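Local structure of hypothetical protein Atu0240 (Agrobacterium tumefaciens str. C58, 2GAX) at residues P41-D44 and N48-N51; I86-A91 and S103-D108. The protein is of unknown function but belongs to the DUF2000 family and is probably a distant relative of Pth2-type peptidyl-tRNA hydrolases. All blocks are in the same frame, centred on the assembly; numbering follows the deposited sequence.

Interaction 1 (P41-D44 and N48-N51); sequences PYRD and NVYN
The carboxylate of Asp44 is gripped from the facing segment by a backbone N-H and a phenol. Its OD1 accepts the amide N of Asn48 at 2.9 Å, and its OD2 takes the hydroxyl OH of Tyr50 at 2.6 Å; both donors stand above the carboxylate plane. With chi1 at 72°, CG of Asp44 sits between its own backbone N and carbonyl carbon, which turns the acid onto the opposite segment. It meets the rim of the Tyr50 ring, the two planes 63° apart. Among the backbone bonds, Asp44 N reaches Asn48 O at 2.9 Å and Tyr50 N reaches Tyr42 O at 2.7 Å, whereas the return bond from Tyr42 N to Tyr50 O is weak. The pairing makes a short antiparallel beta hairpin, with Arg43 and Val49 as a non-hydrogen-bonded pair; OD1 of Asp44 also accepts Ala46 N in the turn. A CA-H...O contact joins Arg43 CA to Asn48 O at 3.2 Å. Apolar contact is thin. On one face Val49 CG1 touches Pro41 CB at 3.7 Å, and the extended Arg43 chain runs alongside Val49, its NH1 near both methyls. On the other, Tyr42 CB lies 4.0 Å from Tyr50 CB.

Interaction 2 (I86-A91 and S103-D108); sequences IEEMFA and SHFSPD
A bend at chi2 (76°) folds the Glu88 side chain over and lays its carboxylate on the Phe105 ring, while chi1 of -57° sets CG of Phe105 beside its backbone N, anti to the carbonyl carbon, and directs the ring across to Glu88 and Ile86. The contact bridges the two ends of a strand-helix-strand connection: the end of strand 83-86 with the 3-10 turn 87-90 that follows it, and the loop leading from helix 95-102 to strand 112-120. Glu88 and Phe105 cross at about a right angle, their flat groups inclined by 32°. OE1 lies over one face of the ring, OE2 comes to 3.5 Å from CZ of Phe105, and the Glu88 carbon CD packs 3.7 Å from the same CZ. The backbone bond from Ala91 N to Glu88 O, 3.1 Å, belongs to the 3-10 turn that carries the acid. Ile86 and Glu88 also touch helix 95-102, at Phe102 and Val101 respectively, and Phe105 rests on Ala110. Ile86 is buried and supplies the apolar part of the contact with one methyl, CD1, which meets Phe105 CD2 obliquely at 3.8 Å.

In the fold
From the N terminus the chain runs through strand 4-11 and helix 16-33 before reaching interaction 1, which joins strands 42-43 and 49-50, with three residues between its segments, in a hairpin apart from the main sheet. Strand 58-63 and helix 65-77 follow. Interaction 2 then opens at the end of strand 83-86, an outermost strand of the five-stranded mixed sheet, and closes an eleven-residue excursion containing helix 95-102 ahead of the neighbouring antiparallel strand 112-120. The two contacts are in series, neither nested nor crossed. They lie on opposite sides of the chain's centre, their own centres 38 Å apart and their nearest atoms about 22 Å apart.

Interaction 1 (P41-D44 and N48-N51)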
ATOM      1  N   PRO A  41     -22.761   4.151   3.320  1.00 29.29           N
ATOM      2  CA  PRO A  41     -22.945   3.344   2.115  1.00 29.08           C
ATOM      3  C   PRO A  41     -23.349   4.153   0.878  1.00 29.24           C
ATOM      4  O   PRO A  41     -24.014   5.187   0.986  1.00 28.36           O
ATOM      5  CB  PRO A  41     -24.083   2.384   2.492  1.00 29.61           C
ATOM      6  CG  PRO A  41     -24.128   2.405   4.012  1.00 30.06           C
ATOM      7  CD  PRO A  41     -23.752   3.811   4.365  1.00 29.34           C
ATOM      8  N   TYR A  42     -22.949   3.656  -0.286  1.00 28.79           N
ATOM      9  CA  TYR A  42     -23.351   4.224  -1.564  1.00 28.88           C
ATOM     10  C   TYR A  42     -24.746   3.732  -1.916  1.00 29.41           C
ATOM     11  O   TYR A  42     -25.065   2.554  -1.705  1.00 29.67           O
ATOM     12  CB  TYR A  42     -22.328   3.857  -2.649  1.00 28.52           C
ATOM     13  CG  TYR A  42     -21.092   4.744  -2.669  1.00 27.63           C
ATOM     14  CD1 TYR A  42     -20.859   5.599  -3.741  1.00 29.48           C
ATOM     15  CD2 TYR A  42     -20.177   4.748  -1.610  1.00 26.87           C
ATOM     16  CE1 TYR A  42     -19.733   6.433  -3.781  1.00 28.26           C
ATOM     17  CE2 TYR A  42     -19.039   5.590  -1.629  1.00 28.42           C
ATOM     18  CZ  TYR A  42     -18.838   6.432  -2.725  1.00 28.47           C
ATOM     19  OH  TYR A  42     -17.727   7.247  -2.782  1.00 29.57           O
ATOM     20  N   ARG A  43     -25.572   4.637  -2.439  1.00 29.95           N
ATOM     21  CA  ARG A  43     -26.972   4.374  -2.737  1.00 30.65           C
ATOM     22  C   ARG A  43     -27.271   4.906  -4.138  1.00 30.82           C
ATOM     23  O   ARG A  43     -27.024   6.089  -4.437  1.00 30.59           O
ATOM     24  CB  ARG A  43     -27.871   5.035  -1.672  1.00 30.88           C
ATOM     25  CG  ARG A  43     -27.613   4.540  -0.253  1.00 32.04           C
ATOM     26  CD  ARG A  43     -28.436   5.303   0.791  1.00 33.75           C
ATOM     27  NE  ARG A  43     -27.879   5.220   2.154  1.00 41.12           N
ATOM     28  CZ  ARG A  43     -28.026   4.191   3.010  1.00 42.81           C
ATOM     29  NH1 ARG A  43     -28.692   3.096   2.669  1.00 41.22           N
ATOM     30  NH2 ARG A  43     -27.489   4.262   4.229  1.00 43.50           N
ATOM     31  N   ASP A  44     -27.752   4.049  -5.028  1.00 29.84           N
ATOM     32  CA  ASP A  44     -28.003   4.537  -6.382  1.00 30.73           C
ATOM     33  C   ASP A  44     -29.404   5.126  -6.571  1.00 30.63           C
ATOM     34  O   ASP A  44     -30.172   5.203  -5.618  1.00 29.54           O
ATOM     35  CB  ASP A  44     -27.662   3.500  -7.446  1.00 30.64           C
ATOM     36  CG  ASP A  44     -28.640   2.350  -7.486  1.00 31.34           C
ATOM     37  OD1 ASP A  44     -29.779   2.479  -6.976  1.00 31.82           O
ATOM     38  OD2 ASP A  44     -28.257   1.313  -8.048  1.00 31.90           O
ATOM     39  N   ASN A  48     -30.866   1.010  -4.686  1.00 28.38           N
ATOM     40  CA  ASN A  48     -29.884  -0.049  -4.451  1.00 28.97           C
ATOM     41  C   ASN A  48     -28.784   0.476  -3.531  1.00 29.13           C
ATOM     42  O   ASN A  48     -28.428   1.656  -3.604  1.00 29.05           O
ATOM     43  CB  ASN A  48     -29.310  -0.560  -5.780  1.00 29.35           C
ATOM     44  CG  ASN A  48     -30.385  -1.071  -6.753  1.00 30.33           C
ATOM     45  OD1 ASN A  48     -30.372  -0.723  -7.938  1.00 33.23           O
ATOM     46  ND2 ASN A  48     -31.293  -1.909  -6.268  1.00 29.87           N
ATOM     47  N   VAL A  49     -28.290  -0.374  -2.631  1.00 28.39           N
ATOM     48  CA  VAL A  49     -27.261   0.014  -1.665  1.00 27.96           C
ATOM     49  C   VAL A  49     -25.976  -0.758  -1.946  1.00 27.77           C
ATOM     50  O   VAL A  49     -26.021  -1.926  -2.314  1.00 26.60           O
ATOM     51  CB  VAL A  49     -27.732  -0.216  -0.203  1.00 28.40           C
ATOM     52  CG1 VAL A  49     -26.765   0.394   0.820  1.00 28.51           C
ATOM     53  CG2 VAL A  49     -29.113   0.392   0.000  1.00 28.71           C
ATOM     54  N   TYR A  50     -24.837  -0.092  -1.754  1.00 26.74           N
ATOM     55  CA  TYR A  50     -23.519  -0.672  -2.035  1.00 25.47           C
ATOM     56  C   TYR A  50     -22.559  -0.456  -0.875  1.00 25.49           C
ATOM     57  O   TYR A  50     -22.856   0.310   0.047  1.00 25.92           O
ATOM     58  CB  TYR A  50     -22.947  -0.084  -3.334  1.00 25.66           C
ATOM     59  CG  TYR A  50     -23.876  -0.221  -4.514  1.00 24.71           C
ATOM     60  CD1 TYR A  50     -23.759  -1.288  -5.396  1.00 24.81           C
ATOM     61  CD2 TYR A  50     -24.897   0.707  -4.733  1.00 24.68           C
ATOM     62  CE1 TYR A  50     -24.615  -1.417  -6.483  1.00 26.18           C
ATOM     63  CE2 TYR A  50     -25.760   0.588  -5.812  1.00 26.27           C
ATOM     64  CZ  TYR A  50     -25.619  -0.482  -6.679  1.00 24.97           C
ATOM     65  OH  TYR A  50     -26.465  -0.614  -7.756  1.00 26.79           O
ATOM     66  N   ASN A  51     -21.415  -1.137  -0.907  1.00 25.64           N
ATOM     67  CA  ASN A  51     -20.437  -1.028   0.171  1.00 25.98           C
ATOM     68  C   ASN A  51     -20.038   0.418   0.381  1.00 25.64           C
ATOM     69  O   ASN A  51     -19.933   1.158  -0.594  1.00 25.64           O
ATOM     70  CB  ASN A  51     -19.178  -1.847  -0.134  1.00 25.75           C
ATOM     71  CG  ASN A  51     -19.405  -3.346  -0.015  1.00 27.15           C
ATOM     72  OD1 ASN A  51     -18.763  -4.156  -0.709  1.00 26.37           O
ATOM     73  ND2 ASN A  51     -20.285  -3.725   0.884  1.00 24.31           N
TER

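Interaction 2 (I86-A91 and S103-D108)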
ATOM      1  N   ILE A  86       6.062  -8.455  -0.752  1.00 27.19           N
ATOM      2  CA  ILE A  86       7.355  -8.819  -1.349  1.00 27.40           C
ATOM      3  C   ILE A  86       7.136  -9.785  -2.517  1.00 28.19           C
ATOM      4  O   ILE A  86       6.099 -10.427  -2.605  1.00 27.81           O
ATOM      5  CB  ILE A  86       8.374  -9.434  -0.324  1.00 26.77           C
ATOM      6  CG1 ILE A  86       7.873 -10.774   0.254  1.00 26.64           C
ATOM      7  CG2 ILE A  86       8.675  -8.445   0.815  1.00 28.08           C
ATOM      8  CD1 ILE A  86       8.964 -11.591   0.955  1.00 26.48           C
ATOM      9  N   GLU A  87       8.127  -9.868  -3.402  1.00 29.14           N
ATOM     10  CA  GLU A  87       8.041 -10.675  -4.616  1.00 30.50           C
ATOM     11  C   GLU A  87       7.687 -12.141  -4.356  1.00 30.34           C
ATOM     12  O   GLU A  87       6.891 -12.736  -5.089  1.00 29.67           O
ATOM     13  CB  GLU A  87       9.364 -10.591  -5.377  1.00 31.00           C
ATOM     14  CG  GLU A  87       9.299 -11.107  -6.824  1.00 32.77           C
ATOM     15  CD  GLU A  87      10.622 -10.942  -7.554  1.00 33.27           C
ATOM     16  OE1 GLU A  87      11.151  -9.819  -7.579  1.00 34.52           O
ATOM     17  OE2 GLU A  87      11.140 -11.952  -8.089  1.00 39.75           O
ATOM     18  N   GLU A  88       8.278 -12.711  -3.307  1.00 30.13           N
ATOM     19  CA  GLU A  88       8.107 -14.120  -3.000  1.00 30.68           C
ATOM     20  C   GLU A  88       6.671 -14.460  -2.654  1.00 30.90           C
ATOM     21  O   GLU A  88       6.277 -15.611  -2.771  1.00 31.01           O
ATOM     22  CB  GLU A  88       9.038 -14.560  -1.871  1.00 30.76           C
ATOM     23  CG  GLU A  88      10.496 -14.744  -2.265  1.00 31.10           C
ATOM     24  CD  GLU A  88      11.271 -13.448  -2.435  1.00 34.57           C
ATOM     25  OE1 GLU A  88      10.742 -12.348  -2.144  1.00 34.53           O
ATOM     26  OE2 GLU A  88      12.434 -13.537  -2.859  1.00 36.03           O
HETATM   27  N   MSE A  89       5.885 -13.463  -2.241  1.00 30.56           N
HETATM   28  CA  MSE A  89       4.475 -13.695  -1.900  1.00 31.70           C
HETATM   29  C   MSE A  89       3.581 -14.027  -3.106  1.00 31.18           C
HETATM   30  O   MSE A  89       2.430 -14.420  -2.937  1.00 31.90           O
HETATM   31  CB  MSE A  89       3.909 -12.521  -1.094  1.00 31.17           C
HETATM   32  CG  MSE A  89       4.487 -12.471   0.299  1.00 31.80           C
HETATM   33 SE   MSE A  89       4.161 -10.760   1.196  1.00 36.05          SE
HETATM   34  CE  MSE A  89       2.225 -10.605   0.948  1.00 31.26           C
ATOM     35  N   PHE A  90       4.122 -13.850  -4.307  1.00 30.91           N
ATOM     36  CA  PHE A  90       3.457 -14.286  -5.542  1.00 30.78           C
ATOM     37  C   PHE A  90       3.464 -15.805  -5.713  1.00 30.79           C
ATOM     38  O   PHE A  90       2.730 -16.331  -6.551  1.00 31.45           O
ATOM     39  CB  PHE A  90       4.124 -13.640  -6.766  1.00 30.55           C
ATOM     40  CG  PHE A  90       3.730 -12.208  -6.989  1.00 31.17           C
ATOM     41  CD1 PHE A  90       2.392 -11.850  -7.092  1.00 31.55           C
ATOM     42  CD2 PHE A  90       4.701 -11.217  -7.127  1.00 33.21           C
ATOM     43  CE1 PHE A  90       2.025 -10.518  -7.310  1.00 32.23           C
ATOM     44  CE2 PHE A  90       4.338  -9.875  -7.339  1.00 30.60           C
ATOM     45  CZ  PHE A  90       3.008  -9.536  -7.422  1.00 31.01           C
ATOM     46  N   ALA A  91       4.289 -16.495  -4.923  1.00 30.75           N
ATOM     47  CA  ALA A  91       4.483 -17.956  -5.032  1.00 29.73           C
ATOM     48  C   ALA A  91       3.396 -18.799  -4.349  1.00 29.68           C
ATOM     49  O   ALA A  91       3.254 -19.987  -4.647  1.00 28.10           O
ATOM     50  CB  ALA A  91       5.849 -18.346  -4.477  1.00 30.42           C
ATOM     51  N   SER A 103       8.770 -13.424   6.641  1.00 30.60           N
ATOM     52  CA  SER A 103       9.659 -13.411   7.822  1.00 31.70           C
ATOM     53  C   SER A 103      11.102 -13.827   7.490  1.00 32.16           C
ATOM     54  O   SER A 103      11.992 -13.732   8.348  1.00 31.68           O
ATOM     55  CB  SER A 103       9.081 -14.292   8.947  1.00 31.99           C
ATOM     56  OG  SER A 103       9.269 -15.681   8.683  1.00 33.00           O
ATOM     57  N   HIS A 104      11.325 -14.293   6.252  1.00 32.41           N
ATOM     58  CA  HIS A 104      12.655 -14.738   5.806  1.00 32.98           C
ATOM     59  C   HIS A 104      13.528 -13.597   5.309  1.00 33.20           C
ATOM     60  O   HIS A 104      14.711 -13.807   5.002  1.00 33.86           O
ATOM     61  CB  HIS A 104      12.545 -15.826   4.725  1.00 33.24           C
ATOM     62  CG  HIS A 104      11.941 -17.107   5.218  1.00 34.19           C
ATOM     63  ND1 HIS A 104      11.572 -18.128   4.373  1.00 37.05           N
ATOM     64  CD2 HIS A 104      11.627 -17.521   6.469  1.00 35.20           C
ATOM     65  CE1 HIS A 104      11.069 -19.123   5.081  1.00 37.42           C
ATOM     66  NE2 HIS A 104      11.095 -18.782   6.358  1.00 36.94           N
ATOM     67  N   PHE A 105      12.950 -12.393   5.232  1.00 32.77           N
ATOM     68  CA  PHE A 105      13.656 -11.218   4.736  1.00 31.93           C
ATOM     69  C   PHE A 105      13.587 -10.035   5.686  1.00 32.48           C
ATOM     70  O   PHE A 105      12.689  -9.943   6.535  1.00 32.27           O
ATOM     71  CB  PHE A 105      13.143 -10.812   3.340  1.00 32.28           C
ATOM     72  CG  PHE A 105      13.248 -11.914   2.323  1.00 29.50           C
ATOM     73  CD1 PHE A 105      14.367 -12.013   1.504  1.00 31.29           C
ATOM     74  CD2 PHE A 105      12.253 -12.881   2.223  1.00 29.64           C
ATOM     75  CE1 PHE A 105      14.476 -13.058   0.564  1.00 30.45           C
ATOM     76  CE2 PHE A 105      12.357 -13.940   1.291  1.00 28.44           C
ATOM     77  CZ  PHE A 105      13.475 -14.025   0.484  1.00 29.87           C
ATOM     78  N   SER A 106      14.550  -9.133   5.516  1.00 32.66           N
ATOM     79  CA  SER A 106      14.672  -7.910   6.298  1.00 33.72           C
ATOM     80  C   SER A 106      14.700  -6.759   5.277  1.00 33.58           C
ATOM     81  O   SER A 106      14.827  -7.022   4.088  1.00 33.48           O
ATOM     82  CB  SER A 106      15.965  -7.962   7.111  1.00 33.68           C
ATOM     83  OG  SER A 106      17.080  -8.016   6.228  1.00 36.30           O
ATOM     84  N   PRO A 107      14.539  -5.493   5.717  1.00 34.06           N
ATOM     85  CA  PRO A 107      14.520  -4.378   4.753  1.00 34.93           C
ATOM     86  C   PRO A 107      15.747  -4.273   3.845  1.00 35.85           C
ATOM     87  O   PRO A 107      15.620  -3.824   2.700  1.00 35.52           O
ATOM     88  CB  PRO A 107      14.398  -3.140   5.644  1.00 35.35           C
ATOM     89  CG  PRO A 107      13.730  -3.644   6.866  1.00 34.41           C
ATOM     90  CD  PRO A 107      14.289  -5.020   7.089  1.00 34.21           C
ATOM     91  N   ASP A 108      16.920  -4.680   4.331  1.00 36.56           N
ATOM     92  CA  ASP A 108      18.109  -4.656   3.474  1.00 37.97           C
ATOM     93  C   ASP A 108      18.164  -5.790   2.424  1.00 37.68           C
ATOM     94  O   ASP A 108      18.931  -5.703   1.467  1.00 38.50           O
ATOM     95  CB  ASP A 108      19.413  -4.562   4.294  1.00 38.99           C
ATOM     96  CG  ASP A 108      19.679  -5.796   5.146  1.00 42.11           C
ATOM     97  OD1 ASP A 108      18.791  -6.212   5.925  1.00 45.34           O
ATOM     98  OD2 ASP A 108      20.807  -6.342   5.063  1.00 46.39           O
TER